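Local atomic coordinates of niemann-Pick type C2 protein (Camponotus japonicus, PDB entry 3WEA), a protein that probably binds and carries small hydrophobic ligands, such as lipids or semiochemicals, in a pocket between its two beta sheets, as in other ML-domain proteins of the NPC2 family. Residues 11-16 / 123-128; 40-45 / 83-88; 52-57 / 111-116. All coordinates share one frame; numbering follows the deposited sequence.

From the N terminus, the chain first lays down residues 11-16, which meet residues 123-128, close to the C terminus, in contact 1; almost the whole domain lies inside that loop. Nested within it, contact 2 closes a shorter loop from 40-45 to 83-88, and contact 3 a longer one from 52-57 to 111-116. These two inner loops cross, since their segments alternate along the chain. Contact 1 brings one sheet against the other, contact 3 pairs neighbouring strands inside the larger sheet, and contact 2 fastens the end of strand 35-44 to a loop. Strands 11-18 and 35-44 join contacts 1 and 2; strands 107-115 and 121-131 join contacts 1 and 3.

Contact 1: residues 11-16 / 123-128; sequences GKFSDI and TCVKFP
Strands 11-16 and 123-128 approach to 6.4 Å between their axes with N-to-C directions 47° apart. No hydrogen bond links them and each pairs with other strands, so they belong to different sheets, which come close together here. The backbones come nearest at Lys12 and Thr123, whose CA atoms are 5.4 Å apart, and diverge from there.

Phe13 carries most of the contact. Its first torsion (chi1 67°) places CG between the backbone N and the carbonyl carbon, which sends the ring across to the backbone of Cys124 and the branch of Val125. The carbonyl oxygen Cys124 O lies near the ring plane, at the edge, 3.4 Å from Phe13 CE2. At the ring's far end Phe13 CZ meets Val125 CG2 at 3.7 Å, and Val125 CB is equally near Phe13 CE2; these two side chains cross at about a right angle. The methyl is offered by a torsion that sets Val125 CG2 anti to its own N, beside the carbonyl carbon. Nearer the start of both segments, Thr123 CG2 packs 3.9 Å from Lys12 O and somewhat farther from Phe13 CB, while its hydroxyl makes a weak hydrogen bond with the backbone N of Phe114.

Behind each segment stands its own sheet. Lys12 and Ser14 bond through their backbones to Thr43 and Lys41 of strand 35-44, whereas Thr123 pairs with Phe114 of strand 107-115 and Cys124 is joined by a disulfide to Cys6. The contact therefore bridges the two layers of the immunoglobulin-like beta sandwich, with Met40 and Phe42 of strand 35-44 also touching Thr123.

Contact 2: residues 40-45 / 83-88; sequences MKFTPS and CPLKKD
Pro44 O accepts the backbone N-H of Asp88 at 2.8 Å, the one direct hydrogen bond between the segments, and a nearly straight one with 162° at the hydrogen. The donor is tilted somewhat from the carbonyl plane. A water adds an indirect link: it donates to Ser45 O at 2.7 Å and to Asp88 OD1, so the carboxylate is bridged to the residue just past the strand, both residues being exposed. Asp88 adopts a left-handed backbone conformation; the Thr43 CG2 methyl lies 3.4 Å from Asp88 C.

Farther inward the contact turns apolar. The Pro44 ring presents CG to two neighbours, packing 3.5 Å from Lys86 O and 3.9 Å from Leu85 CB. Leu85 reaches on with CD1, which sits near the plane of the Phe42 ring, at its edge, 4.0 Å from Phe42 CE2, the leucine side chain lying roughly perpendicular to that of Phe42. Phe42 is brought there by a chi1 of 74°, with CG lodged between its backbone N and carbonyl carbon, although its CB bond does not aim at the loop. Beyond the segments, Lys87 N bonds to Asp47 OD1, the ring of Phe42 meets that of Phe114 edge-to-face, and Leu85 continues onto Val48 and Val51.

The touching parts run 76° apart, with a single backbone bond, which is not strand pairing but a loop laid across a strand end. Tied by the Cys74-Cys83 disulfide, this loop packs Leu85 against Phe42, Pro44 and Ile91 at the end of strand 35-44, consistent with a loop covering one end of the ML-domain beta sandwich.

Contact 3: residues 52-57 / 111-116; sequences EAKAFG and MWEFRN
Ala53 CB touches the Phe114 ring obliquely, 3.6 Å from CE1, and on the same face of the sheet Ala55 CB meets the edge of the Trp112 indole, 3.8 Å from CD1. Each small methyl thus sits beside a large ring of the paired strand. These rings continue toward the second sheet: Phe114 meets Tyr93 edge-to-face, and Trp112 touches Val38.

The strands run antiparallel at 164°, their axes 4.7 Å apart, in the larger sheet of the ML-domain sandwich. Residues Glu52, Lys54 and Phe56 form hydrogen-bonded pairs with Arg115, Glu113 and Met111, giving six backbone bonds; Ala53 and Ala55 take the non-hydrogen-bonded positions, and CA-H...O contacts supplement the pairing.

On the other face, Phe56 CB packs against Met111 CB, while Met111 SD stands obliquely 5.2 Å from the centroid of the Phe56 ring, a Met-aromatic contact. Glu113 CG lies anti to the carbonyl carbon (chi1 -66°) and the chain extends beyond it, carrying the carboxylate out to Phe56 and Arg115. Phe56 CE1 is 3.6 Å from Glu113 CD, the two planes 55° apart. Arg115 grips the carboxylate side-on in a salt bridge: NE and NH2 both reach Glu113 OE1, at 2.9 and 3.0 Å, from above the carboxylate plane, on the same face. Lys54 lies alongside Glu113; its NZ, 5.3 Å from Glu113 OE1, is too far for a bond and may contribute a weak attraction, offset in part by nearby Arg115. With an alanine here in place of Glu113, the Arg115 guanidinium would probably lose its charge partner and a gap would open beside Phe56 CE1. Arg115 NH1 also bonds to Asp119 O, and at the outer end a water donates to Asn116 O and, weakly, to Glu52 OE2.

Contact 1: residues 11-16 / 123-128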
ATOM      1  N   GLY A  11      11.388   0.295  -8.809  1.00 20.52           N
ATOM      2  CA  GLY A  11      11.513  -0.101  -7.415  1.00 18.15           C
ATOM      3  C   GLY A  11      11.008  -1.499  -7.154  1.00 16.98           C
ATOM      4  O   GLY A  11      10.522  -2.199  -8.083  1.00 16.75           O
ATOM      5  N   LYS A  12      11.164  -1.927  -5.897  1.00 17.45           N
ATOM      6  CA  LYS A  12      10.613  -3.209  -5.396  1.00 16.38           C
ATOM      7  C   LYS A  12      10.301  -3.056  -3.937  1.00 17.38           C
ATOM      8  O   LYS A  12      10.756  -2.081  -3.303  1.00 17.55           O
ATOM      9  CB  LYS A  12      11.624  -4.335  -5.556  1.00 16.59           C
ATOM     10  CG  LYS A  12      12.944  -3.917  -4.958  1.00 16.85           C
ATOM     11  CD  LYS A  12      13.956  -5.044  -5.041  1.00 19.87           C
ATOM     12  CE  LYS A  12      15.321  -4.542  -4.686  1.00 21.51           C
ATOM     13  NZ  LYS A  12      16.242  -5.705  -4.539  1.00 25.03           N
ATOM     14  N   PHE A  13       9.540  -4.028  -3.414  1.00 19.07           N
ATOM     15  CA  PHE A  13       9.226  -4.149  -1.980  1.00 20.40           C
ATOM     16  C   PHE A  13       9.656  -5.516  -1.499  1.00 21.88           C
ATOM     17  O   PHE A  13       9.609  -6.495  -2.258  1.00 21.13           O
ATOM     18  CB  PHE A  13       7.723  -3.897  -1.659  1.00 20.09           C
ATOM     19  CG  PHE A  13       6.750  -4.947  -2.201  1.00 20.40           C
ATOM     20  CD1 PHE A  13       6.419  -6.087  -1.445  1.00 21.18           C
ATOM     21  CD2 PHE A  13       6.134  -4.793  -3.457  1.00 19.43           C
ATOM     22  CE1 PHE A  13       5.537  -7.055  -1.955  1.00 19.73           C
ATOM     23  CE2 PHE A  13       5.233  -5.740  -3.934  1.00 21.23           C
ATOM     24  CZ  PHE A  13       4.933  -6.871  -3.185  1.00 20.43           C
ATOM     25  N   SER A  14      10.038  -5.596  -0.225  1.00 24.04           N
ATOM     26  CA  SER A  14      10.542  -6.840   0.313  1.00 26.36           C
ATOM     27  C   SER A  14       9.597  -7.506   1.321  1.00 28.70           C
ATOM     28  O   SER A  14       9.428  -8.724   1.268  1.00 30.85           O
ATOM     29  CB  SER A  14      11.911  -6.629   0.939  1.00 26.63           C
ATOM     30  OG  SER A  14      11.760  -5.821   2.088  1.00 25.09           O
ATOM     31  N   ASP A  15       8.989  -6.715   2.212  1.00 28.72           N
ATOM     32  CA  ASP A  15       8.112  -7.214   3.276  1.00 29.48           C
ATOM     33  C   ASP A  15       6.920  -6.270   3.432  1.00 26.26           C
ATOM     34  O   ASP A  15       7.065  -5.059   3.288  1.00 26.54           O
ATOM     35  CB  ASP A  15       8.907  -7.325   4.594  1.00 32.87           C
ATOM     36  CG  ASP A  15       8.084  -7.851   5.755  1.00 39.16           C
ATOM     37  OD1 ASP A  15       7.376  -8.866   5.577  1.00 42.25           O
ATOM     38  OD2 ASP A  15       8.147  -7.244   6.861  1.00 39.99           O
ATOM     39  N   ILE A  16       5.745  -6.828   3.682  1.00 22.86           N
ATOM     40  CA  ILE A  16       4.558  -6.040   4.071  1.00 21.08           C
ATOM     41  C   ILE A  16       3.997  -6.672   5.337  1.00 21.04           C
ATOM     42  O   ILE A  16       3.922  -7.915   5.432  1.00 20.89           O
ATOM     43  CB  ILE A  16       3.450  -6.094   3.025  1.00 21.01           C
ATOM     44  CG1 ILE A  16       3.976  -5.693   1.638  1.00 24.09           C
ATOM     45  CG2 ILE A  16       2.245  -5.266   3.460  1.00 17.49           C
ATOM     46  CD1 ILE A  16       4.295  -4.231   1.536  1.00 26.07           C
ATOM     47  N   THR A 123       6.489   0.740  -6.421  1.00 17.61           N
ATOM     48  CA  THR A 123       5.972  -0.506  -5.831  1.00 19.37           C
ATOM     49  C   THR A 123       4.536  -0.693  -6.271  1.00 21.24           C
ATOM     50  O   THR A 123       3.839   0.302  -6.492  1.00 19.23           O
ATOM     51  CB  THR A 123       5.984  -0.473  -4.278  1.00 20.73           C
ATOM     52  OG1 THR A 123       5.134   0.571  -3.827  1.00 22.63           O
ATOM     53  CG2 THR A 123       7.392  -0.188  -3.706  1.00 20.53           C
ATOM     54  N   CYS A 124       4.093  -1.950  -6.349  1.00 20.35           N
ATOM     55  CA  CYS A 124       2.718  -2.314  -6.681  1.00 22.05           C
ATOM     56  C   CYS A 124       2.477  -3.633  -5.992  1.00 23.19           C
ATOM     57  O   CYS A 124       3.111  -4.655  -6.337  1.00 23.85           O
ATOM     58  CB  CYS A 124       2.538  -2.575  -8.175  1.00 24.04           C
ATOM     59  SG  CYS A 124       0.762  -2.651  -8.633  1.00 27.17           S
ATOM     60  N   VAL A 125       1.594  -3.624  -5.010  1.00 23.15           N
ATOM     61  CA  VAL A 125       1.250  -4.882  -4.330  1.00 23.31           C
ATOM     62  C   VAL A 125      -0.246  -5.107  -4.383  1.00 23.52           C
ATOM     63  O   VAL A 125      -1.011  -4.149  -4.338  1.00 21.16           O
ATOM     64  CB  VAL A 125       1.741  -4.915  -2.873  1.00 27.16           C
ATOM     65  CG1 VAL A 125       1.130  -3.785  -2.077  1.00 28.00           C
ATOM     66  CG2 VAL A 125       1.410  -6.255  -2.204  1.00 26.37           C
ATOM     67  N   LYS A 126      -0.648  -6.378  -4.479  1.00 24.17           N
ATOM     68  CA  LYS A 126      -2.056  -6.734  -4.495  1.00 23.74           C
ATOM     69  C   LYS A 126      -2.235  -7.976  -3.619  1.00 23.13           C
ATOM     70  O   LYS A 126      -1.365  -8.855  -3.569  1.00 24.14           O
ATOM     71  CB  LYS A 126      -2.519  -6.987  -5.925  1.00 27.15           C
ATOM     72  CG  LYS A 126      -3.883  -7.628  -6.095  1.00 30.85           C
ATOM     73  CD  LYS A 126      -4.138  -7.944  -7.565  1.00 34.72           C
ATOM     74  CE  LYS A 126      -4.140  -6.681  -8.420  1.00 37.78           C
ATOM     75  NZ  LYS A 126      -4.548  -6.934  -9.838  1.00 42.00           N
ATOM     76  N   PHE A 127      -3.351  -8.020  -2.916  1.00 21.68           N
ATOM     77  CA  PHE A 127      -3.580  -9.081  -1.927  1.00 20.95           C
ATOM     78  C   PHE A 127      -5.061  -9.252  -1.741  1.00 22.68           C
ATOM     79  O   PHE A 127      -5.804  -8.291  -1.952  1.00 22.70           O
ATOM     80  CB  PHE A 127      -2.858  -8.771  -0.604  1.00 21.45           C
ATOM     81  CG  PHE A 127      -3.325  -7.527   0.118  1.00 23.35           C
ATOM     82  CD1 PHE A 127      -2.889  -6.250  -0.271  1.00 22.91           C
ATOM     83  CD2 PHE A 127      -4.155  -7.633   1.236  1.00 23.30           C
ATOM     84  CE1 PHE A 127      -3.272  -5.118   0.444  1.00 23.13           C
ATOM     85  CE2 PHE A 127      -4.556  -6.494   1.940  1.00 25.25           C
ATOM     86  CZ  PHE A 127      -4.132  -5.232   1.534  1.00 23.95           C
ATOM     87  N   PRO A 128      -5.496 -10.462  -1.347  1.00 23.83           N
ATOM     88  CA  PRO A 128      -6.922 -10.718  -1.174  1.00 22.35           C
ATOM     89  C   PRO A 128      -7.389 -10.274   0.219  1.00 22.13           C
ATOM     90  O   PRO A 128      -6.704 -10.495   1.206  1.00 20.70           O
ATOM     91  CB  PRO A 128      -7.034 -12.237  -1.372  1.00 22.38           C
ATOM     92  CG  PRO A 128      -5.621 -12.784  -1.285  1.00 20.84           C
ATOM     93  CD  PRO A 128      -4.693 -11.643  -0.956  1.00 20.92           C
TER

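Contact 2: residues 40-45 / 83-88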
ATOM      1  N   MET A  40       5.450  -1.208   5.095  1.00 16.29           N
ATOM      2  CA  MET A  40       6.012  -1.697   3.837  1.00 18.48           C
ATOM      3  C   MET A  40       7.490  -1.330   3.723  1.00 17.57           C
ATOM      4  O   MET A  40       7.859  -0.129   3.803  1.00 18.90           O
ATOM      5  CB  MET A  40       5.247  -1.115   2.611  1.00 19.76           C
ATOM      6  CG  MET A  40       5.926  -1.520   1.288  1.00 21.58           C
ATOM      7  SD  MET A  40       5.043  -1.042  -0.202  1.00 25.96           S
ATOM      8  CE  MET A  40       5.200   0.731  -0.035  1.00 23.24           C
ATOM      9  N   LYS A  41       8.345  -2.356   3.648  1.00 18.27           N
ATOM     10  CA  LYS A  41       9.756  -2.122   3.434  1.00 17.72           C
ATOM     11  C   LYS A  41       9.979  -2.149   1.935  1.00 16.99           C
ATOM     12  O   LYS A  41       9.628  -3.128   1.295  1.00 17.26           O
ATOM     13  CB  LYS A  41      10.569  -3.239   4.095  1.00 18.81           C
ATOM     14  CG  LYS A  41      10.583  -3.097   5.606  1.00 21.42           C
ATOM     15  CD  LYS A  41      11.137  -4.331   6.257  1.00 24.99           C
ATOM     16  CE  LYS A  41      10.738  -4.353   7.725  1.00 27.72           C
ATOM     17  NZ  LYS A  41      11.711  -5.273   8.376  1.00 29.43           N
ATOM     18  N   PHE A  42      10.552  -1.082   1.384  1.00 16.07           N
ATOM     19  CA  PHE A  42      10.792  -1.014  -0.078  1.00 17.76           C
ATOM     20  C   PHE A  42      12.094  -0.282  -0.487  1.00 18.40           C
ATOM     21  O   PHE A  42      12.662   0.505   0.293  1.00 20.35           O
ATOM     22  CB  PHE A  42       9.544  -0.391  -0.759  1.00 18.81           C
ATOM     23  CG  PHE A  42       9.419   1.094  -0.530  1.00 19.14           C
ATOM     24  CD1 PHE A  42       8.975   1.593   0.697  1.00 18.99           C
ATOM     25  CD2 PHE A  42       9.743   2.004  -1.538  1.00 18.52           C
ATOM     26  CE1 PHE A  42       8.851   2.951   0.935  1.00 18.93           C
ATOM     27  CE2 PHE A  42       9.639   3.354  -1.295  1.00 19.69           C
ATOM     28  CZ  PHE A  42       9.214   3.829  -0.060  1.00 18.19           C
ATOM     29  N   THR A  43      12.537  -0.511  -1.727  1.00 19.46           N
ATOM     30  CA  THR A  43      13.781   0.030  -2.258  1.00 19.83           C
ATOM     31  C   THR A  43      13.541   0.557  -3.668  1.00 18.45           C
ATOM     32  O   THR A  43      13.211  -0.208  -4.561  1.00 16.47           O
ATOM     33  CB  THR A  43      14.857  -1.083  -2.308  1.00 21.13           C
ATOM     34  OG1 THR A  43      14.936  -1.756  -1.041  1.00 23.19           O
ATOM     35  CG2 THR A  43      16.257  -0.537  -2.701  1.00 22.86           C
ATOM     36  N   PRO A  44      13.703   1.872  -3.881  1.00 19.45           N
ATOM     37  CA  PRO A  44      13.630   2.355  -5.275  1.00 20.28           C
ATOM     38  C   PRO A  44      14.906   1.986  -6.025  1.00 20.72           C
ATOM     39  O   PRO A  44      15.952   1.859  -5.389  1.00 20.97           O
ATOM     40  CB  PRO A  44      13.501   3.873  -5.097  1.00 20.64           C
ATOM     41  CG  PRO A  44      14.294   4.146  -3.850  1.00 19.76           C
ATOM     42  CD  PRO A  44      14.016   2.951  -2.936  1.00 20.10           C
ATOM     43  N   SER A  45      14.825   1.780  -7.353  1.00 22.17           N
ATOM     44  CA  SER A  45      16.009   1.471  -8.165  1.00 21.94           C
ATOM     45  C   SER A  45      16.595   2.738  -8.809  1.00 22.57           C
ATOM     46  O   SER A  45      17.634   2.655  -9.467  1.00 23.05           O
ATOM     47  CB  SER A  45      15.710   0.424  -9.254  1.00 21.28           C
ATOM     48  OG  SER A  45      14.675   0.894 -10.112  1.00 21.23           O
ATOM     49  N   CYS A  83      11.649  12.446   1.312  1.00 29.73           N
ATOM     50  CA  CYS A  83      12.244  12.618  -0.011  1.00 30.95           C
ATOM     51  C   CYS A  83      13.434  13.600   0.050  1.00 32.46           C
ATOM     52  O   CYS A  83      13.424  14.524   0.861  1.00 32.15           O
ATOM     53  CB  CYS A  83      11.188  13.105  -1.014  1.00 33.61           C
ATOM     54  SG  CYS A  83      10.120  11.808  -1.732  1.00 37.91           S
ATOM     55  N   PRO A  84      14.456  13.400  -0.805  1.00 32.10           N
ATOM     56  CA  PRO A  84      14.449  12.422  -1.883  1.00 31.23           C
ATOM     57  C   PRO A  84      14.727  10.997  -1.393  1.00 29.59           C
ATOM     58  O   PRO A  84      15.349  10.812  -0.341  1.00 33.09           O
ATOM     59  CB  PRO A  84      15.569  12.920  -2.800  1.00 31.02           C
ATOM     60  CG  PRO A  84      16.538  13.601  -1.886  1.00 33.20           C
ATOM     61  CD  PRO A  84      15.791  14.021  -0.639  1.00 32.08           C
ATOM     62  N   LEU A  85      14.265   9.997  -2.138  1.00 29.27           N
ATOM     63  CA  LEU A  85      14.641   8.621  -1.831  1.00 23.93           C
ATOM     64  C   LEU A  85      15.927   8.290  -2.549  1.00 24.09           C
ATOM     65  O   LEU A  85      15.997   8.475  -3.757  1.00 25.88           O
ATOM     66  CB  LEU A  85      13.552   7.617  -2.201  1.00 21.15           C
ATOM     67  CG  LEU A  85      12.068   7.967  -2.082  1.00 20.32           C
ATOM     68  CD1 LEU A  85      11.286   6.754  -2.570  1.00 20.17           C
ATOM     69  CD2 LEU A  85      11.709   8.286  -0.648  1.00 20.46           C
ATOM     70  N   LYS A  86      16.937   7.777  -1.827  1.00 21.79           N
ATOM     71  CA  LYS A  86      18.184   7.387  -2.467  1.00 22.39           C
ATOM     72  C   LYS A  86      18.048   6.048  -3.207  1.00 23.05           C
ATOM     73  O   LYS A  86      17.462   5.096  -2.691  1.00 20.25           O
ATOM     74  CB  LYS A  86      19.354   7.313  -1.457  1.00 24.08           C
ATOM     75  CG  LYS A  86      19.528   8.557  -0.580  1.00 27.01           C
ATOM     76  CD  LYS A  86      20.778   8.485   0.315  1.00 29.50           C
ATOM     77  CE  LYS A  86      22.071   8.407  -0.483  1.00 32.76           C
ATOM     78  NZ  LYS A  86      22.165   9.462  -1.534  1.00 33.52           N
ATOM     79  N   LYS A  87      18.561   5.975  -4.430  1.00 26.15           N
ATOM     80  CA  LYS A  87      18.510   4.715  -5.177  1.00 25.02           C
ATOM     81  C   LYS A  87      19.147   3.581  -4.397  1.00 24.58           C
ATOM     82  O   LYS A  87      20.164   3.805  -3.736  1.00 22.83           O
ATOM     83  CB  LYS A  87      19.163   4.847  -6.570  1.00 30.30           C
ATOM     84  CG  LYS A  87      20.596   5.365  -6.597  1.00 34.75           C
ATOM     85  CD  LYS A  87      21.114   5.466  -8.029  1.00 35.73           C
ATOM     86  CE  LYS A  87      22.096   4.356  -8.380  1.00 36.59           C
ATOM     87  NZ  LYS A  87      22.881   4.724  -9.592  1.00 35.67           N
ATOM     88  N   ASP A  88      18.559   2.386  -4.490  1.00 23.34           N
ATOM     89  CA  ASP A  88      19.134   1.153  -3.932  1.00 24.13           C
ATOM     90  C   ASP A  88      19.204   1.131  -2.401  1.00 21.82           C
ATOM     91  O   ASP A  88      19.926   0.297  -1.817  1.00 24.22           O
ATOM     92  CB  ASP A  88      20.552   0.877  -4.485  1.00 25.81           C
ATOM     93  CG  ASP A  88      20.571   0.605  -5.992  1.00 30.00           C
ATOM     94  OD1 ASP A  88      19.523   0.288  -6.592  1.00 32.17           O
ATOM     95  OD2 ASP A  88      21.662   0.718  -6.581  1.00 30.28           O
TER
HETATM   96  O   HOH W   1      19.576   0.715  -9.443  1.00 32.29           O

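Contact 3: residues 52-57 / 111-116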
ATOM      1  N   GLU A  52       3.896   9.614  -4.928  1.00 25.42           N
ATOM      2  CA  GLU A  52       2.431   9.632  -4.868  1.00 26.10           C
ATOM      3  C   GLU A  52       1.860   8.217  -4.700  1.00 26.28           C
ATOM      4  O   GLU A  52       2.078   7.345  -5.560  1.00 24.34           O
ATOM      5  CB  GLU A  52       1.854  10.296  -6.134  1.00 30.84           C
ATOM      6  CG  GLU A  52       2.302  11.742  -6.312  1.00 34.90           C
ATOM      7  CD  GLU A  52       1.596  12.464  -7.455  1.00 41.92           C
ATOM      8  OE1 GLU A  52       0.346  12.398  -7.542  1.00 42.80           O
ATOM      9  OE2 GLU A  52       2.292  13.116  -8.263  1.00 43.41           O
ATOM     10  N   ALA A  53       1.129   8.004  -3.601  1.00 24.83           N
ATOM     11  CA  ALA A  53       0.466   6.725  -3.335  1.00 27.46           C
ATOM     12  C   ALA A  53      -0.921   6.682  -3.986  1.00 28.32           C
ATOM     13  O   ALA A  53      -1.569   7.710  -4.144  1.00 30.49           O
ATOM     14  CB  ALA A  53       0.355   6.480  -1.837  1.00 27.38           C
ATOM     15  N   LYS A  54      -1.340   5.485  -4.379  1.00 29.17           N
ATOM     16  CA  LYS A  54      -2.652   5.233  -4.989  1.00 31.19           C
ATOM     17  C   LYS A  54      -3.182   3.919  -4.416  1.00 32.96           C
ATOM     18  O   LYS A  54      -2.448   2.923  -4.341  1.00 31.40           O
ATOM     19  CB  LYS A  54      -2.514   5.086  -6.503  1.00 32.12           C
ATOM     20  CG  LYS A  54      -1.784   6.221  -7.222  1.00 35.06           C
ATOM     21  CD  LYS A  54      -2.750   7.114  -7.969  1.00 36.13           C
ATOM     22  CE  LYS A  54      -3.161   6.462  -9.281  1.00 38.46           C
ATOM     23  NZ  LYS A  54      -4.646   6.436  -9.439  1.00 38.46           N
ATOM     24  N   ALA A  55      -4.448   3.903  -4.000  1.00 33.18           N
ATOM     25  CA  ALA A  55      -5.057   2.642  -3.581  1.00 31.85           C
ATOM     26  C   ALA A  55      -6.222   2.266  -4.488  1.00 33.10           C
ATOM     27  O   ALA A  55      -6.913   3.155  -5.046  1.00 29.79           O
ATOM     28  CB  ALA A  55      -5.471   2.677  -2.107  1.00 31.92           C
ATOM     29  N   PHE A  56      -6.425   0.956  -4.644  1.00 31.79           N
ATOM     30  CA  PHE A  56      -7.446   0.430  -5.531  1.00 34.22           C
ATOM     31  C   PHE A  56      -8.196  -0.717  -4.874  1.00 36.76           C
ATOM     32  O   PHE A  56      -7.602  -1.591  -4.234  1.00 31.98           O
ATOM     33  CB  PHE A  56      -6.849  -0.044  -6.870  1.00 35.69           C
ATOM     34  CG  PHE A  56      -6.175   1.049  -7.671  1.00 37.01           C
ATOM     35  CD1 PHE A  56      -4.827   1.345  -7.485  1.00 38.73           C
ATOM     36  CD2 PHE A  56      -6.883   1.779  -8.617  1.00 38.00           C
ATOM     37  CE1 PHE A  56      -4.201   2.347  -8.222  1.00 40.15           C
ATOM     38  CE2 PHE A  56      -6.264   2.783  -9.355  1.00 40.29           C
ATOM     39  CZ  PHE A  56      -4.917   3.070  -9.157  1.00 41.33           C
ATOM     40  N   GLY A  57      -9.517  -0.697  -5.018  1.00 37.40           N
ATOM     41  CA  GLY A  57     -10.310  -1.890  -4.775  1.00 38.02           C
ATOM     42  C   GLY A  57     -10.433  -2.635  -6.089  1.00 40.12           C
ATOM     43  O   GLY A  57     -10.610  -2.022  -7.152  1.00 37.86           O
ATOM     44  N   MET A 111      -5.236  -3.208  -3.998  1.00 26.74           N
ATOM     45  CA  MET A 111      -3.994  -2.811  -4.645  1.00 26.87           C
ATOM     46  C   MET A 111      -3.519  -1.450  -4.109  1.00 26.21           C
ATOM     47  O   MET A 111      -4.320  -0.499  -3.978  1.00 21.70           O
ATOM     48  CB  MET A 111      -4.185  -2.790  -6.163  1.00 29.81           C
ATOM     49  CG  MET A 111      -2.907  -2.721  -6.982  1.00 35.10           C
ATOM     50  SD  MET A 111      -3.198  -2.514  -8.758  1.00 43.57           S
ATOM     51  CE  MET A 111      -4.530  -3.672  -9.073  1.00 40.70           C
ATOM     52  N   TRP A 112      -2.222  -1.389  -3.783  1.00 23.62           N
ATOM     53  CA  TRP A 112      -1.522  -0.181  -3.334  1.00 26.67           C
ATOM     54  C   TRP A 112      -0.339   0.064  -4.265  1.00 26.70           C
ATOM     55  O   TRP A 112       0.452  -0.850  -4.505  1.00 23.96           O
ATOM     56  CB  TRP A 112      -0.963  -0.345  -1.897  1.00 27.13           C
ATOM     57  CG  TRP A 112      -1.988  -0.585  -0.847  1.00 32.14           C
ATOM     58  CD1 TRP A 112      -3.285  -0.124  -0.835  1.00 32.98           C
ATOM     59  CD2 TRP A 112      -1.813  -1.318   0.381  1.00 33.92           C
ATOM     60  NE1 TRP A 112      -3.918  -0.522   0.327  1.00 34.84           N
ATOM     61  CE2 TRP A 112      -3.047  -1.268   1.077  1.00 32.84           C
ATOM     62  CE3 TRP A 112      -0.735  -2.016   0.953  1.00 35.38           C
ATOM     63  CZ2 TRP A 112      -3.237  -1.889   2.319  1.00 35.61           C
ATOM     64  CZ3 TRP A 112      -0.925  -2.640   2.201  1.00 36.51           C
ATOM     65  CH2 TRP A 112      -2.168  -2.566   2.862  1.00 35.62           C
ATOM     66  N   GLU A 113      -0.219   1.282  -4.794  1.00 25.36           N
ATOM     67  CA  GLU A 113       0.911   1.647  -5.655  1.00 24.72           C
ATOM     68  C   GLU A 113       1.651   2.842  -5.092  1.00 23.34           C
ATOM     69  O   GLU A 113       1.021   3.757  -4.611  1.00 25.01           O
ATOM     70  CB  GLU A 113       0.431   2.089  -7.049  1.00 26.48           C
ATOM     71  CG  GLU A 113      -0.219   1.045  -7.921  1.00 31.21           C
ATOM     72  CD  GLU A 113      -0.778   1.657  -9.198  1.00 32.57           C
ATOM     73  OE1 GLU A 113      -0.746   2.904  -9.342  1.00 36.29           O
ATOM     74  OE2 GLU A 113      -1.260   0.887 -10.055  1.00 34.85           O
ATOM     75  N   PHE A 114       2.984   2.833  -5.174  1.00 22.54           N
ATOM     76  CA  PHE A 114       3.779   4.035  -4.979  1.00 22.26           C
ATOM     77  C   PHE A 114       4.334   4.464  -6.322  1.00 22.64           C
ATOM     78  O   PHE A 114       4.938   3.667  -7.070  1.00 21.82           O
ATOM     79  CB  PHE A 114       4.945   3.828  -4.007  1.00 22.29           C
ATOM     80  CG  PHE A 114       4.583   3.942  -2.551  1.00 23.12           C
ATOM     81  CD1 PHE A 114       3.264   4.152  -2.126  1.00 24.52           C
ATOM     82  CD2 PHE A 114       5.584   3.876  -1.591  1.00 24.03           C
ATOM     83  CE1 PHE A 114       2.968   4.251  -0.775  1.00 26.79           C
ATOM     84  CE2 PHE A 114       5.290   3.977  -0.233  1.00 26.38           C
ATOM     85  CZ  PHE A 114       3.972   4.157   0.175  1.00 27.18           C
ATOM     86  N   ARG A 115       4.183   5.742  -6.619  1.00 24.17           N
ATOM     87  CA  ARG A 115       4.649   6.233  -7.899  1.00 25.34           C
ATOM     88  C   ARG A 115       5.602   7.376  -7.695  1.00 23.35           C
ATOM     89  O   ARG A 115       5.483   8.123  -6.736  1.00 22.07           O
ATOM     90  CB  ARG A 115       3.473   6.639  -8.798  1.00 28.25           C
ATOM     91  CG  ARG A 115       2.861   5.469  -9.566  1.00 31.72           C
ATOM     92  CD  ARG A 115       1.689   5.928 -10.414  1.00 33.78           C
ATOM     93  NE  ARG A 115       0.829   4.823 -10.812  1.00 34.61           N
ATOM     94  CZ  ARG A 115       0.887   4.179 -11.975  1.00 34.98           C
ATOM     95  NH1 ARG A 115       1.757   4.522 -12.912  1.00 34.18           N
ATOM     96  NH2 ARG A 115       0.052   3.174 -12.203  1.00 38.37           N
ATOM     97  N   ASN A 116       6.576   7.504  -8.593  1.00 23.40           N
ATOM     98  CA  ASN A 116       7.490   8.634  -8.499  1.00 23.12           C
ATOM     99  C   ASN A 116       6.889   9.895  -9.152  1.00 25.27           C
ATOM    100  O   ASN A 116       5.676   9.930  -9.485  1.00 26.17           O
ATOM    101  CB  ASN A 116       8.917   8.265  -8.980  1.00 21.29           C
ATOM    102  CG  ASN A 116       9.015   8.076 -10.510  1.00 21.84           C
ATOM    103  OD1 ASN A 116       8.047   8.250 -11.254  1.00 21.20           O
ATOM    104  ND2 ASN A 116      10.179   7.725 -10.964  1.00 21.17           N
TER
HETATM  105  O   HOH W   2       3.498  11.102  -9.806  1.00 34.40           O